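Local structure of probable endonuclease 4 (Thermotoga maritima, 4HNO) at residues I178-Y190 / A228-I241. The protein probably cleaves DNA phosphodiester bonds at apurinic or apyrimidinic sites during base excision repair, leaving a 3'-hydroxyl and a 5'-terminal sugar phosphate. Numbering follows the deposited sequence.
Sequences ITYDTCHGFDSGY and AAKDRHERIGSGFI. With MN (manganese (II) ion), chain C; MN (manganese (II) ion), chain E.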
loop_
_atom_site.group_PDB
_atom_site.type_symbol
_atom_site.label_atom_id
_atom_site.label_comp_id
_atom_site.label_asym_id
_atom_site.label_seq_id
_atom_site.Cartn_x
_atom_site.Cartn_y
_atom_site.Cartn_z
ATOM N N ILE A 178 8.233 -2.762 -0.581
ATOM C CA ILE A 178 7.830 -1.517 0.036
ATOM C C ILE A 178 6.710 -0.844 -0.747
ATOM O O ILE A 178 6.698 -0.825 -1.983
ATOM C CB ILE A 178 9.075 -0.578 0.119
ATOM C CG1 ILE A 178 10.235 -1.224 0.886
ATOM C CG2 ILE A 178 8.730 0.802 0.662
ATOM C CD1 ILE A 178 9.952 -1.476 2.332
ATOM N N THR A 179 5.805 -0.225 0.010
ATOM C CA THR A 179 4.806 0.715 -0.494
ATOM C C THR A 179 5.064 2.069 0.152
ATOM O O THR A 179 5.228 2.147 1.367
ATOM C CB THR A 179 3.408 0.258 -0.125
ATOM O OG1 THR A 179 3.161 -0.968 -0.815
ATOM C CG2 THR A 179 2.337 1.289 -0.474
ATOM N N TYR A 180 5.056 3.115 -0.670
ATOM C CA TYR A 180 5.197 4.469 -0.146
ATOM C C TYR A 180 3.853 5.183 -0.222
ATOM O O TYR A 180 3.294 5.354 -1.312
ATOM C CB TYR A 180 6.247 5.272 -0.945
ATOM C CG TYR A 180 6.408 6.638 -0.340
ATOM C CD1 TYR A 180 7.073 6.797 0.867
ATOM C CD2 TYR A 180 5.850 7.770 -0.927
ATOM C CE1 TYR A 180 7.182 8.022 1.477
ATOM C CE2 TYR A 180 5.981 9.021 -0.329
ATOM C CZ TYR A 180 6.635 9.127 0.885
ATOM O OH TYR A 180 6.763 10.335 1.522
ATOM N N ASP A 181 3.325 5.586 0.935
ATOM C CA ASP A 181 2.084 6.339 1.027
ATOM C C ASP A 181 2.437 7.824 1.200
ATOM O O ASP A 181 3.118 8.213 2.156
ATOM C CB ASP A 181 1.245 5.814 2.196
ATOM C CG ASP A 181 -0.110 6.477 2.315
ATOM O OD1 ASP A 181 -1.138 5.751 2.389
ATOM O OD2 ASP A 181 -0.166 7.730 2.328
ATOM N N THR A 182 2.012 8.630 0.238
ATOM C CA THR A 182 2.389 10.036 0.229
ATOM C C THR A 182 1.812 10.823 1.402
ATOM O O THR A 182 2.438 11.789 1.837
ATOM C CB THR A 182 1.999 10.700 -1.101
ATOM O OG1 THR A 182 0.604 10.611 -1.331
ATOM C CG2 THR A 182 2.712 10.071 -2.270
ATOM N N CYS A 183 0.621 10.477 1.868
ATOM C CA CYS A 183 0.038 11.186 3.013
ATOM C C CYS A 183 0.766 10.803 4.287
ATOM O O CYS A 183 1.177 11.660 5.076
ATOM C CB CYS A 183 -1.458 10.921 3.119
ATOM S SG CYS A 183 -2.245 11.780 4.501
ATOM N N HIS A 184 0.937 9.499 4.506
ATOM C CA HIS A 184 1.666 9.065 5.682
ATOM C C HIS A 184 3.069 9.674 5.704
ATOM O O HIS A 184 3.568 10.105 6.751
ATOM C CB HIS A 184 1.758 7.556 5.749
ATOM C CG HIS A 184 0.420 6.881 5.814
ATOM N ND1 HIS A 184 0.262 5.532 5.597
ATOM C CD2 HIS A 184 -0.832 7.357 6.027
ATOM C CE1 HIS A 184 -1.020 5.210 5.698
ATOM N NE2 HIS A 184 -1.713 6.300 5.948
ATOM N N GLY A 185 3.707 9.703 4.535
ATOM C CA GLY A 185 5.035 10.263 4.445
ATOM C C GLY A 185 5.040 11.762 4.727
ATOM O O GLY A 185 5.901 12.272 5.447
ATOM N N PHE A 186 4.093 12.482 4.139
ATOM C CA PHE A 186 3.999 13.931 4.356
ATOM C C PHE A 186 3.780 14.241 5.840
ATOM O O PHE A 186 4.409 15.145 6.406
ATOM C CB PHE A 186 2.867 14.491 3.506
ATOM C CG PHE A 186 2.924 15.972 3.266
ATOM C CD1 PHE A 186 3.953 16.546 2.537
ATOM C CD2 PHE A 186 1.916 16.795 3.735
ATOM C CE1 PHE A 186 3.951 17.890 2.258
ATOM C CE2 PHE A 186 1.929 18.142 3.449
ATOM C CZ PHE A 186 2.951 18.676 2.719
ATOM N N ASP A 187 2.920 13.452 6.478
ATOM C CA ASP A 187 2.700 13.548 7.916
ATOM C C ASP A 187 3.982 13.428 8.707
ATOM O O ASP A 187 4.094 14.003 9.793
ATOM C CB ASP A 187 1.832 12.368 8.394
ATOM C CG ASP A 187 0.343 12.590 8.381
ATOM O OD1 ASP A 187 -0.149 13.737 8.403
ATOM O OD2 ASP A 187 -0.351 11.537 8.428
ATOM N N SER A 188 4.937 12.670 8.171
ATOM C CA SER A 188 6.159 12.292 8.840
ATOM C C SER A 188 7.377 13.089 8.364
ATOM O O SER A 188 8.500 12.756 8.711
ATOM C CB SER A 188 6.427 10.805 8.628
ATOM O OG SER A 188 5.317 10.027 9.046
ATOM N N GLY A 189 7.146 14.134 7.570
ATOM C CA GLY A 189 8.217 15.017 7.168
ATOM C C GLY A 189 8.825 14.764 5.809
ATOM O O GLY A 189 9.789 15.439 5.447
ATOM N N TYR A 190 8.297 13.808 5.039
ATOM C CA TYR A 190 8.779 13.564 3.692
ATOM C C TYR A 190 8.104 14.552 2.759
ATOM O O TYR A 190 6.939 14.378 2.368
ATOM C CB TYR A 190 8.530 12.126 3.255
ATOM C CG TYR A 190 9.374 11.111 3.989
ATOM C CD1 TYR A 190 8.863 10.370 5.046
ATOM C CD2 TYR A 190 10.679 10.879 3.615
ATOM C CE1 TYR A 190 9.643 9.419 5.694
ATOM C CE2 TYR A 190 11.459 9.940 4.247
ATOM C CZ TYR A 190 10.937 9.205 5.287
ATOM O OH TYR A 190 11.706 8.268 5.941
ATOM N N ALA A 228 2.423 16.854 10.260
ATOM C CA ALA A 228 1.307 16.910 11.197
ATOM C C ALA A 228 1.029 15.594 11.928
ATOM O O ALA A 228 0.343 15.616 12.946
ATOM C CB ALA A 228 0.063 17.318 10.481
ATOM N N ALA A 229 1.459 14.455 11.384
ATOM C CA ALA A 229 1.231 13.155 12.039
ATOM C C ALA A 229 -0.251 12.857 12.297
ATOM O O ALA A 229 -0.580 12.270 13.313
ATOM C CB ALA A 229 2.062 13.042 13.316
ATOM N N LYS A 230 -1.127 13.198 11.357
ATOM C CA LYS A 230 -2.576 13.082 11.567
ATOM C C LYS A 230 -3.255 11.917 10.852
ATOM O O LYS A 230 -4.323 11.480 11.276
ATOM C CB LYS A 230 -3.279 14.369 11.132
ATOM C CG LYS A 230 -3.002 15.552 12.044
ATOM C CD LYS A 230 -3.657 15.404 13.407
ATOM C CE LYS A 230 -3.344 16.589 14.310
ATOM N NZ LYS A 230 -4.139 16.526 15.561
ATOM N N ASP A 231 -2.680 11.444 9.754
ATOM C CA ASP A 231 -3.268 10.378 8.928
ATOM C C ASP A 231 -4.730 10.630 8.578
ATOM O O ASP A 231 -5.613 9.846 8.864
ATOM C CB ASP A 231 -3.106 9.018 9.561
ATOM C CG ASP A 231 -3.322 7.888 8.567
ATOM O OD1 ASP A 231 -3.229 6.719 8.961
ATOM O OD2 ASP A 231 -3.537 8.164 7.359
ATOM N N ARG A 232 -4.944 11.738 7.885
ATOM C CA ARG A 232 -6.232 12.043 7.281
ATOM C C ARG A 232 -6.010 12.364 5.805
ATOM O O ARG A 232 -5.495 13.440 5.430
ATOM C CB ARG A 232 -6.931 13.199 8.013
ATOM C CG ARG A 232 -7.343 12.864 9.449
ATOM C CD ARG A 232 -8.357 11.725 9.497
ATOM N NE ARG A 232 -8.866 11.477 10.847
ATOM C CZ ARG A 232 -8.316 10.637 11.721
ATOM N NH1 ARG A 232 -7.222 9.951 11.401
ATOM N NH2 ARG A 232 -8.859 10.481 12.922
ATOM N N HIS A 233 -6.384 11.397 4.963
ATOM C CA HIS A 233 -6.165 11.525 3.546
ATOM C C HIS A 233 -7.112 12.567 2.952
ATOM O O HIS A 233 -8.217 12.796 3.448
ATOM C CB HIS A 233 -6.428 10.198 2.827
ATOM C CG HIS A 233 -5.657 9.022 3.348
ATOM N ND1 HIS A 233 -5.760 7.791 2.744
ATOM C CD2 HIS A 233 -4.841 8.839 4.414
ATOM C CE1 HIS A 233 -5.024 6.911 3.417
ATOM N NE2 HIS A 233 -4.463 7.521 4.444
ATOM N N GLU A 234 -6.688 13.147 1.841
ATOM C CA GLU A 234 -7.467 14.146 1.133
ATOM C C GLU A 234 -7.399 13.843 -0.367
ATOM O O GLU A 234 -6.442 13.248 -0.873
ATOM C CB GLU A 234 -6.938 15.559 1.465
ATOM C CG GLU A 234 -7.662 16.732 0.796
ATOM C CD GLU A 234 -9.136 16.765 1.120
ATOM O OE1 GLU A 234 -9.520 17.603 1.956
ATOM O OE2 GLU A 234 -9.906 15.956 0.541
ATOM N N ARG A 235 -8.445 14.288 -1.056
ATOM C CA ARG A 235 -8.542 14.201 -2.504
ATOM C C ARG A 235 -7.369 14.895 -3.183
ATOM O O ARG A 235 -6.890 15.926 -2.719
ATOM C CB ARG A 235 -9.863 14.837 -2.953
ATOM C CG ARG A 235 -11.037 14.157 -2.249
ATOM C CD ARG A 235 -12.357 14.308 -2.898
ATOM N NE ARG A 235 -12.315 13.885 -4.280
ATOM C CZ ARG A 235 -13.297 14.137 -5.121
ATOM N NH1 ARG A 235 -14.383 14.774 -4.700
ATOM N NH2 ARG A 235 -13.192 13.760 -6.370
ATOM N N ILE A 236 -6.919 14.332 -4.296
ATOM C CA ILE A 236 -5.750 14.858 -4.992
ATOM C C ILE A 236 -5.974 16.308 -5.369
ATOM O O ILE A 236 -6.938 16.650 -6.065
ATOM C CB ILE A 236 -5.457 14.046 -6.272
ATOM C CG1 ILE A 236 -5.225 12.554 -5.954
ATOM C CG2 ILE A 236 -4.274 14.649 -7.022
ATOM C CD1 ILE A 236 -4.139 12.303 -4.971
ATOM N N GLY A 237 -5.061 17.166 -4.922
ATOM C CA GLY A 237 -5.125 18.580 -5.243
ATOM C C GLY A 237 -5.897 19.417 -4.247
ATOM O O GLY A 237 -5.873 20.636 -4.331
ATOM N N SER A 238 -6.574 18.775 -3.303
ATOM C CA SER A 238 -7.394 19.489 -2.342
ATOM C C SER A 238 -6.739 19.660 -0.988
ATOM O O SER A 238 -7.338 20.259 -0.099
ATOM C CB SER A 238 -8.741 18.808 -2.179
ATOM O OG SER A 238 -9.479 18.962 -3.367
ATOM N N GLY A 239 -5.524 19.150 -0.827
ATOM C CA GLY A 239 -4.860 19.204 0.462
ATOM C C GLY A 239 -3.542 19.937 0.426
ATOM O O GLY A 239 -3.258 20.743 -0.459
ATOM N N PHE A 240 -2.721 19.675 1.431
ATOM C CA PHE A 240 -1.482 20.408 1.623
ATOM C C PHE A 240 -0.335 19.961 0.728
ATOM O O PHE A 240 0.678 20.669 0.637
ATOM C CB PHE A 240 -1.072 20.447 3.090
ATOM C CG PHE A 240 -1.911 21.394 3.917
ATOM C CD1 PHE A 240 -3.003 20.942 4.632
ATOM C CD2 PHE A 240 -1.592 22.733 3.972
ATOM C CE1 PHE A 240 -3.764 21.806 5.407
ATOM C CE2 PHE A 240 -2.357 23.605 4.728
ATOM C CZ PHE A 240 -3.437 23.142 5.451
ATOM N N ILE A 241 -0.475 18.823 0.057
ATOM C CA ILE A 241 0.472 18.499 -1.009
ATOM C C ILE A 241 0.089 19.317 -2.244
ATOM O O ILE A 241 0.903 20.073 -2.789
ATOM C CB ILE A 241 0.553 16.982 -1.269
ATOM C CG1 ILE A 241 1.039 16.277 0.004
ATOM C CG2 ILE A 241 1.466 16.717 -2.456
ATOM C CD1 ILE A 241 0.996 14.769 -0.054
HETATM MN MN MN C . -3.757 6.515 6.192
HETATM MN MN MN E . -1.860 3.833 2.409
HETATM O O HOH W 1 -2.858 13.693 7.418
HETATM O O HOH W 2 -3.031 2.758 3.539
#
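His-184, Asp-231 and His-233 converge on one manganese ion, which ties the short helix 182-187 to the loop running into strand 233-234; the same three ligand atoms also bind a zinc ion, in the metal centre of the endonuclease IV family, which binds three zinc ions. NE2 of His-184 binds the manganese at 2.1 Å, as does NE2 of His-233, their rings set obliquely with planes 59° apart; their other polar ends pair with Asn-148 and Glu-263, respectively. Asp-231 presents OD2 at the edge of the His-184 ring, its carboxylate turned almost perpendicular to it, and reaches the ion at 2.0 Å. Asp-187 holds the loop that carries Asp-231. Asp-187 OD2 accepts from Asp-231 N at 2.7 Å, on the syn side but tilted out of the carboxylate plane, while Asp-187 OD1 receives Lys-230 N from above that plane at 3.2 Å. Asp-187 O accepts from Ala-229 N. Asp-187 thus acts from the second shell. Asp-181, the N-cap residue, accepts through OD2 from His-184 N and, weakly, from Cys-183 N; its OD1 lies above one face of the His-184 ring, toward its rim, and binds the second manganese at 2.0 Å. Glu-147, His-218, Glu-263 and a water complete that site. With CG anti to the backbone N (chi1 -161°), the Phe-186 ring is carried toward Ile-241, whose CG1 sits 3.7 Å above its centroid in a CH-pi contact. In this TIM barrel, strand 176-181 lies between strands 143-147 and 214-222; the latter also pairs antiparallel with 233-234, and helix 242-250 packs against Thr-182 and Ile-241 through Phe-246.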